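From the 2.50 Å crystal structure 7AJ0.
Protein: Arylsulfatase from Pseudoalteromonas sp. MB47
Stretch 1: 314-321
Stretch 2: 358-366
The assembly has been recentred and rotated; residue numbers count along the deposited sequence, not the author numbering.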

ATOM      1  N   GLN A 314     -16.800 -53.868   9.797  1.00 27.67           N
ATOM      2  CA  GLN A 314     -17.465 -52.786  10.511  1.00 35.25           C
ATOM      3  C   GLN A 314     -17.668 -51.533   9.666  1.00 26.71           C
ATOM      4  O   GLN A 314     -18.039 -50.488  10.214  1.00 26.35           O
ATOM      5  CB  GLN A 314     -16.668 -52.421  11.772  1.00 27.18           C
ATOM      6  CG  GLN A 314     -16.706 -53.476  12.858  1.00 27.81           C
ATOM      7  CD  GLN A 314     -18.080 -53.618  13.482  1.00 37.47           C
ATOM      8  OE1 GLN A 314     -18.714 -52.629  13.856  1.00 32.66           O
ATOM      9  NE2 GLN A 314     -18.551 -54.854  13.597  1.00 45.86           N
ATOM     10  N   LEU A 315     -17.443 -51.598   8.352  1.00 26.64           N
ATOM     11  CA  LEU A 315     -17.610 -50.401   7.534  1.00 26.12           C
ATOM     12  C   LEU A 315     -19.079 -50.002   7.437  1.00 26.15           C
ATOM     13  O   LEU A 315     -19.407 -48.810   7.443  1.00 27.96           O
ATOM     14  CB  LEU A 315     -17.031 -50.613   6.139  1.00 26.14           C
ATOM     15  CG  LEU A 315     -15.631 -50.065   5.860  1.00 25.78           C
ATOM     16  CD1 LEU A 315     -15.312 -50.203   4.373  1.00 25.86           C
ATOM     17  CD2 LEU A 315     -15.478 -48.616   6.300  1.00 25.19           C
ATOM     18  N   GLU A 316     -19.979 -50.983   7.344  1.00 26.69           N
ATOM     19  CA  GLU A 316     -21.396 -50.672   7.216  1.00 26.80           C
ATOM     20  C   GLU A 316     -21.965 -50.027   8.470  1.00 26.67           C
ATOM     21  O   GLU A 316     -23.032 -49.407   8.404  1.00 26.63           O
ATOM     22  CB  GLU A 316     -22.190 -51.940   6.889  1.00 27.61           C
ATOM     23  CG  GLU A 316     -22.031 -52.426   5.455  1.00 32.40           C
ATOM     24  CD  GLU A 316     -20.727 -53.171   5.219  1.00 42.62           C
ATOM     25  OE1 GLU A 316     -20.106 -53.626   6.205  1.00 48.93           O
ATOM     26  OE2 GLU A 316     -20.329 -53.305   4.042  1.00 39.86           O
ATOM     27  N   ASN A 317     -21.284 -50.159   9.607  1.00 26.66           N
ATOM     28  CA  ASN A 317     -21.786 -49.658  10.881  1.00 26.65           C
ATOM     29  C   ASN A 317     -20.906 -48.547  11.440  1.00 26.11           C
ATOM     30  O   ASN A 317     -20.956 -48.266  12.642  1.00 26.16           O
ATOM     31  CB  ASN A 317     -21.896 -50.806  11.886  1.00 27.25           C
ATOM     32  CG  ASN A 317     -22.850 -50.499  13.020  1.00 27.46           C
ATOM     33  OD1 ASN A 317     -23.873 -49.839  12.828  1.00 27.38           O
ATOM     34  ND2 ASN A 317     -22.521 -50.977  14.214  1.00 27.78           N
ATOM     35  N   THR A 318     -20.101 -47.908  10.594  1.00 25.65           N
ATOM     36  CA  THR A 318     -19.153 -46.897  11.036  1.00 25.19           C
ATOM     37  C   THR A 318     -19.314 -45.646  10.187  1.00 24.70           C
ATOM     38  O   THR A 318     -19.129 -45.691   8.967  1.00 24.60           O
ATOM     39  CB  THR A 318     -17.712 -47.412  10.949  1.00 25.18           C
ATOM     40  OG1 THR A 318     -17.577 -48.603  11.732  1.00 25.70           O
ATOM     41  CG2 THR A 318     -16.740 -46.359  11.458  1.00 33.47           C
ATOM     42  N   LEU A 319     -19.665 -44.540  10.833  1.00 24.44           N
ATOM     43  CA  LEU A 319     -19.633 -43.232  10.193  1.00 23.98           C
ATOM     44  C   LEU A 319     -18.204 -42.705  10.238  1.00 30.74           C
ATOM     45  O   LEU A 319     -17.617 -42.588  11.319  1.00 23.66           O
ATOM     46  CB  LEU A 319     -20.592 -42.280  10.897  1.00 23.92           C
ATOM     47  CG  LEU A 319     -20.518 -40.799  10.529  1.00 23.47           C
ATOM     48  CD1 LEU A 319     -20.790 -40.591   9.047  1.00 25.03           C
ATOM     49  CD2 LEU A 319     -21.497 -40.005  11.387  1.00 23.52           C
ATOM     50  N   ILE A 320     -17.637 -42.409   9.070  1.00 23.42           N
ATOM     51  CA  ILE A 320     -16.292 -41.857   8.964  1.00 23.14           C
ATOM     52  C   ILE A 320     -16.414 -40.394   8.564  1.00 22.75           C
ATOM     53  O   ILE A 320     -16.999 -40.073   7.521  1.00 22.68           O
ATOM     54  CB  ILE A 320     -15.427 -42.628   7.957  1.00 23.23           C
ATOM     55  CG1 ILE A 320     -15.327 -44.100   8.358  1.00 23.67           C
ATOM     56  CG2 ILE A 320     -14.034 -42.008   7.870  1.00 22.99           C
ATOM     57  CD1 ILE A 320     -14.452 -44.934   7.436  1.00 23.85           C
ATOM     58  N   ILE A 321     -15.861 -39.511   9.388  1.00 22.56           N
ATOM     59  CA  ILE A 321     -15.815 -38.080   9.112  1.00 22.23           C
ATOM     60  C   ILE A 321     -14.351 -37.679   8.997  1.00 25.35           C
ATOM     61  O   ILE A 321     -13.563 -37.907   9.924  1.00 26.26           O
ATOM     62  CB  ILE A 321     -16.530 -37.262  10.199  1.00 22.20           C
ATOM     63  CG1 ILE A 321     -18.039 -37.496  10.117  1.00 22.38           C
ATOM     64  CG2 ILE A 321     -16.201 -35.783  10.051  1.00 26.11           C
ATOM     65  CD1 ILE A 321     -18.834 -36.874  11.250  1.00 32.25           C
TER
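Stretch 2 358-366: IAYWKGMIS

Stretch 2 runs antiparallel to stretch 1. Strand 358-360 lies beside strand 318-321, with 164° between their N-to-C directions and a closest axial approach of 4.8 Å. Beyond Tyr360, stretch 2 continues past the loop that precedes strand 318-321.

Gln314 makes no contact with stretch 2. Its O accepts a very short hydrogen bond from Thr318 OG1, 2.5 Å, which ties the loop to the start of the strand. Leu315 points toward stretch 2. Its CD2 meets the edge of the Tyr360 ring, 4.0 Å from CE2, and its CB lies 4.2 Å from Lys362 CB. Water 1 bridges the backbones here, 2.8 Å from Leu315 O and 2.9 Å from Lys362 N.

Glu316 O accepts a hydrogen bond from Trp361 NE1, 3.0 Å, at the edge of the indole. Water 2 donates to Glu316 O at 2.9 Å and to Lys362 O at 2.6 Å. Glu316 CA also makes a CA-H...O contact with Lys362 O, 3.5 Å. The CA-to-CB bond of Glu316 leads away, but the end of the side chain comes nearer. Its OE2 forms a long salt bridge with Lys362 NZ, 3.6 Å.

Asn317 and Thr318 point away from stretch 2, yet Thr318 O lies over one face of the Trp361 ring, 3.4 Å from CD1. Leu319 packs on this ring by a CH-pi contact, with CB 3.7 Å from Trp361 CE3. Its CD1 reaches Ile365 CD1 at 4.2 Å.

Ile320 pairs with Tyr360 through two near-linear hydrogen bonds, Ile320 N to Tyr360 O and Tyr360 N to Ile320 O, both 2.8 Å. Their side chains share a sheet face, with Ile320 CD1 4.0 Å from Tyr360 CD2. Ile321 faces Ala359 as a non-hydrogen-bonded pair, CA to CA 4.7 Å, with both side chains on the other face. Ile321 CA approaches Ile358 O at 3.3 Å.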

ATOM      1  N   ILE A 358     -15.559 -34.401   4.871  1.00 21.48           N
ATOM      2  CA  ILE A 358     -16.020 -35.558   4.117  1.00 21.71           C
ATOM      3  C   ILE A 358     -16.749 -36.494   5.068  1.00 21.89           C
ATOM      4  O   ILE A 358     -16.243 -36.801   6.153  1.00 21.90           O
ATOM      5  CB  ILE A 358     -14.855 -36.300   3.430  1.00 21.80           C
ATOM      6  CG1 ILE A 358     -14.118 -35.365   2.474  1.00 21.68           C
ATOM      7  CG2 ILE A 358     -15.373 -37.529   2.688  1.00 22.11           C
ATOM      8  CD1 ILE A 358     -12.729 -35.847   2.112  1.00 22.71           C
ATOM      9  N   ALA A 359     -17.931 -36.944   4.659  1.00 22.10           N
ATOM     10  CA  ALA A 359     -18.711 -37.922   5.406  1.00 22.36           C
ATOM     11  C   ALA A 359     -18.837 -39.175   4.552  1.00 22.67           C
ATOM     12  O   ALA A 359     -19.327 -39.111   3.420  1.00 22.78           O
ATOM     13  CB  ALA A 359     -20.089 -37.368   5.769  1.00 22.42           C
ATOM     14  N   TYR A 360     -18.384 -40.307   5.090  1.00 22.87           N
ATOM     15  CA  TYR A 360     -18.453 -41.593   4.408  1.00 23.23           C
ATOM     16  C   TYR A 360     -19.132 -42.600   5.324  1.00 23.57           C
ATOM     17  O   TYR A 360     -18.753 -42.733   6.492  1.00 23.55           O
ATOM     18  CB  TYR A 360     -17.055 -42.087   4.017  1.00 23.24           C
ATOM     19  CG  TYR A 360     -17.037 -43.477   3.422  1.00 23.67           C
ATOM     20  CD1 TYR A 360     -17.245 -43.674   2.064  1.00 23.86           C
ATOM     21  CD2 TYR A 360     -16.809 -44.592   4.219  1.00 23.95           C
ATOM     22  CE1 TYR A 360     -17.230 -44.940   1.517  1.00 24.31           C
ATOM     23  CE2 TYR A 360     -16.793 -45.863   3.681  1.00 24.39           C
ATOM     24  CZ  TYR A 360     -17.005 -46.032   2.329  1.00 24.58           C
ATOM     25  OH  TYR A 360     -16.990 -47.295   1.785  1.00 25.08           O
ATOM     26  N   TRP A 361     -20.135 -43.302   4.797  1.00 23.94           N
ATOM     27  CA  TRP A 361     -20.842 -44.326   5.569  1.00 24.35           C
ATOM     28  C   TRP A 361     -21.360 -45.364   4.576  1.00 24.81           C
ATOM     29  O   TRP A 361     -22.376 -45.141   3.911  1.00 24.95           O
ATOM     30  CB  TRP A 361     -21.967 -43.718   6.395  1.00 24.34           C
ATOM     31  CG  TRP A 361     -22.446 -44.599   7.525  1.00 24.73           C
ATOM     32  CD1 TRP A 361     -22.240 -45.942   7.664  1.00 25.14           C
ATOM     33  CD2 TRP A 361     -23.210 -44.191   8.667  1.00 24.79           C
ATOM     34  NE1 TRP A 361     -22.829 -46.395   8.819  1.00 25.46           N
ATOM     35  CE2 TRP A 361     -23.428 -45.340   9.456  1.00 25.25           C
ATOM     36  CE3 TRP A 361     -23.730 -42.968   9.101  1.00 24.54           C
ATOM     37  CZ2 TRP A 361     -24.145 -45.300  10.651  1.00 25.49           C
ATOM     38  CZ3 TRP A 361     -24.439 -42.930  10.290  1.00 24.77           C
ATOM     39  CH2 TRP A 361     -24.641 -44.089  11.050  1.00 25.25           C
ATOM     40  N   LYS A 362     -20.656 -46.493   4.490  1.00 25.08           N
ATOM     41  CA  LYS A 362     -20.960 -47.552   3.534  1.00 25.65           C
ATOM     42  C   LYS A 362     -22.396 -48.039   3.661  1.00 26.02           C
ATOM     43  O   LYS A 362     -22.769 -48.633   4.676  1.00 26.93           O
ATOM     44  CB  LYS A 362     -19.979 -48.714   3.740  1.00 29.45           C
ATOM     45  CG  LYS A 362     -20.237 -49.957   2.903  1.00 26.45           C
ATOM     46  CD  LYS A 362     -19.750 -49.801   1.477  1.00 26.45           C
ATOM     47  CE  LYS A 362     -19.350 -51.152   0.890  1.00 35.25           C
ATOM     48  NZ  LYS A 362     -18.163 -51.725   1.589  1.00 45.27           N
ATOM     49  N   GLY A 363     -23.204 -47.800   2.627  1.00 26.18           N
ATOM     50  CA  GLY A 363     -24.579 -48.245   2.603  1.00 26.67           C
ATOM     51  C   GLY A 363     -25.579 -47.294   3.223  1.00 26.49           C
ATOM     52  O   GLY A 363     -26.790 -47.530   3.103  1.00 31.14           O
ATOM     53  N   MET A 364     -25.117 -46.238   3.888  1.00 26.00           N
ATOM     54  CA  MET A 364     -25.980 -45.226   4.479  1.00 25.77           C
ATOM     55  C   MET A 364     -25.930 -43.912   3.719  1.00 25.36           C
ATOM     56  O   MET A 364     -26.971 -43.299   3.461  1.00 25.46           O
ATOM     57  CB  MET A 364     -25.578 -44.979   5.941  1.00 25.54           C
ATOM     58  CG  MET A 364     -25.838 -46.137   6.883  1.00 26.00           C
ATOM     59  SD  MET A 364     -27.516 -46.149   7.527  1.00 33.96           S
ATOM     60  CE  MET A 364     -28.282 -47.354   6.452  1.00 43.53           C
ATOM     61  N   ILE A 365     -24.729 -43.459   3.367  1.00 24.95           N
ATOM     62  CA  ILE A 365     -24.522 -42.211   2.643  1.00 24.58           C
ATOM     63  C   ILE A 365     -24.214 -42.568   1.199  1.00 24.76           C
ATOM     64  O   ILE A 365     -23.225 -43.258   0.918  1.00 24.79           O
ATOM     65  CB  ILE A 365     -23.395 -41.374   3.273  1.00 24.05           C
ATOM     66  CG1 ILE A 365     -23.817 -40.903   4.672  1.00 24.20           C
ATOM     67  CG2 ILE A 365     -23.036 -40.197   2.375  1.00 23.74           C
ATOM     68  CD1 ILE A 365     -22.770 -40.089   5.414  1.00 23.49           C
ATOM     69  N   SER A 366     -25.065 -42.115   0.284  1.00 24.95           N
ATOM     70  CA  SER A 366     -24.886 -42.431  -1.124  1.00 25.22           C
ATOM     71  C   SER A 366     -23.608 -41.794  -1.656  1.00 24.84           C
ATOM     72  O   SER A 366     -23.211 -40.699  -1.247  1.00 24.38           O
ATOM     73  CB  SER A 366     -26.092 -41.958  -1.931  1.00 25.52           C
ATOM     74  OG  SER A 366     -27.263 -42.651  -1.534  1.00 37.38           O
TER
HETATM   75  O   HOH W   1     -18.401 -46.522   6.236  1.00 22.07           O
HETATM   76  O   HOH W   2     -24.757 -49.457   6.083  1.00 22.07           O